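Local coordinates for variant surface glycoprotein MITAT 1.1 (Trypanosoma brucei brucei, PDB 5LY9) that forms the dense surface coat of the parasite, whose serial replacement by antigenically distinct variants lets the trypanosome evade the host immune response, at residues P13-L17 and Y167-Q171. Sequence-based numbering, arbitrary orientation.
Sequences PLCKL and YPNLQ
Residues P13-L17 form one turn of helix 8-21, closed by L17 N to P13 O (3.0 Å). The helix is kinked here: P13 N has no hydrogen to donate, and L14 N is likewise unbonded to the preceding turn. Facing it, Y167-L170 make a type I β-turn with a weak L170 N to Y167 O bond (3.4 Å), after which L170 and Q171 are extended. P13 CA and L170 CA lie closest, at 5.5 Å; L17 CA and Y167 CA are 8.4 Å apart.

The join is essentially apolar. The end of L170 (chi1 m, chi2 t) lies against the face formed by P13, L14 and L17: its CD2 is 3.8 Å from P13 CB and 4.0 Å from L14 CD2, its CD1 4.3 Å from L17 CD2. L17 (chi1 t, chi2 p) brings CD2 to 3.8 Å from Y167 CD2, meeting the ring obliquely. P13 CB packs 3.3 Å from N169 O. K16 NZ and N169 ND2, both donors, are merely neighbours at 3.7 Å; E161 accepts the N169 hydrogen bond and touches K16.

In this A-type VSG N-terminal domain, the loop between strands 143-144 and 173-174 thus packs on helix 8-21, which the C15-C145 disulfide also ties down. W246 of helix 244-254 touches L14, L17 and L170 and meets Y167 edge-to-face; L109, I105 and L101 of helix 62-114 pack on L14, L17 and Y167.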
loop_
_atom_site.group_PDB
_atom_site.type_symbol
_atom_site.label_atom_id
_atom_site.label_comp_id
_atom_site.label_asym_id
_atom_site.label_seq_id
_atom_site.Cartn_x
_atom_site.Cartn_y
_atom_site.Cartn_z
ATOM N N PRO A 13 26.781 7.646 -4.597
ATOM C CA PRO A 13 25.890 6.468 -4.747
ATOM C C PRO A 13 24.707 6.489 -3.765
ATOM O O PRO A 13 23.627 5.943 -4.090
ATOM C CB PRO A 13 26.823 5.287 -4.488
ATOM C CG PRO A 13 28.126 5.773 -4.950
ATOM C CD PRO A 13 28.198 7.238 -4.574
ATOM N N LEU A 14 24.878 7.047 -2.570
ATOM C CA LEU A 14 23.780 7.197 -1.663
ATOM C C LEU A 14 22.762 8.196 -2.164
ATOM O O LEU A 14 21.562 7.964 -2.023
ATOM C CB LEU A 14 24.235 7.586 -0.227
ATOM C CG LEU A 14 25.039 6.449 0.470
ATOM C CD1 LEU A 14 25.765 7.026 1.652
ATOM C CD2 LEU A 14 24.160 5.286 0.884
ATOM N N CYS A 15 23.228 9.318 -2.708
ATOM C CA CYS A 15 22.309 10.292 -3.384
ATOM C C CYS A 15 21.507 9.641 -4.539
ATOM O O CYS A 15 20.327 9.818 -4.671
ATOM C CB CYS A 15 23.036 11.494 -3.925
ATOM S SG CYS A 15 23.705 12.564 -2.627
ATOM N N LYS A 16 22.169 8.820 -5.346
ATOM C CA LYS A 16 21.492 8.088 -6.418
ATOM C C LYS A 16 20.450 7.152 -5.851
ATOM O O LYS A 16 19.349 7.061 -6.393
ATOM C CB LYS A 16 22.518 7.302 -7.275
ATOM C CG LYS A 16 23.404 8.192 -8.132
ATOM C CD LYS A 16 24.591 7.387 -8.687
ATOM C CE LYS A 16 24.305 6.425 -9.747
ATOM N NZ LYS A 16 25.534 5.836 -10.424
ATOM N N LEU A 17 20.783 6.464 -4.782
ATOM C CA LEU A 17 19.844 5.512 -4.192
ATOM C C LEU A 17 18.660 6.234 -3.610
ATOM O O LEU A 17 17.520 5.800 -3.851
ATOM C CB LEU A 17 20.532 4.652 -3.155
ATOM C CG LEU A 17 19.686 3.641 -2.355
ATOM C CD1 LEU A 17 19.023 2.625 -3.307
ATOM C CD2 LEU A 17 20.494 2.921 -1.261
ATOM N N TYR A 167 22.618 -3.711 -4.212
ATOM C CA TYR A 167 22.875 -2.287 -4.396
ATOM C C TYR A 167 24.225 -2.112 -5.081
ATOM O O TYR A 167 25.280 -1.935 -4.430
ATOM C CB TYR A 167 22.890 -1.570 -3.038
ATOM C CG TYR A 167 21.631 -1.765 -2.221
ATOM C CD1 TYR A 167 21.451 -2.920 -1.426
ATOM C CD2 TYR A 167 20.636 -0.797 -2.217
ATOM C CE1 TYR A 167 20.273 -3.017 -0.620
ATOM C CE2 TYR A 167 19.541 -0.875 -1.430
ATOM C CZ TYR A 167 19.350 -1.989 -0.660
ATOM O OH TYR A 167 18.187 -2.032 0.082
ATOM N N PRO A 168 24.217 -2.177 -6.402
ATOM C CA PRO A 168 25.521 -2.398 -7.109
ATOM C C PRO A 168 26.471 -1.218 -7.078
ATOM O O PRO A 168 27.688 -1.424 -7.191
ATOM C CB PRO A 168 25.097 -2.655 -8.561
ATOM C CG PRO A 168 23.742 -2.063 -8.648
ATOM C CD PRO A 168 23.090 -2.330 -7.327
ATOM N N ASN A 169 25.943 -0.010 -6.899
ATOM C CA ASN A 169 26.795 1.184 -6.937
ATOM C C ASN A 169 27.325 1.624 -5.588
ATOM O O ASN A 169 28.214 2.503 -5.533
ATOM C CB ASN A 169 26.097 2.301 -7.698
ATOM C CG ASN A 169 25.853 1.929 -9.129
ATOM O OD1 ASN A 169 26.725 1.346 -9.773
ATOM N ND2 ASN A 169 24.695 2.288 -9.662
ATOM N N LEU A 170 26.794 1.075 -4.481
ATOM C CA LEU A 170 27.347 1.365 -3.175
ATOM C C LEU A 170 28.692 0.780 -3.008
ATOM O O LEU A 170 28.942 -0.413 -3.293
ATOM C CB LEU A 170 26.441 0.847 -2.035
ATOM C CG LEU A 170 25.039 1.461 -1.958
ATOM C CD1 LEU A 170 24.398 1.153 -0.615
ATOM C CD2 LEU A 170 24.817 2.887 -2.301
ATOM N N GLN A 171 29.612 1.615 -2.544
ATOM C CA GLN A 171 30.981 1.206 -2.335
ATOM C C GLN A 171 31.121 0.417 -1.080
ATOM O O GLN A 171 30.236 0.466 -0.188
ATOM C CB GLN A 171 31.867 2.451 -2.206
ATOM C CG GLN A 171 31.772 3.364 -3.408
ATOM C CD GLN A 171 32.093 2.605 -4.674
ATOM O OE1 GLN A 171 31.186 2.199 -5.433
ATOM N NE2 GLN A 171 33.321 2.249 -4.806
#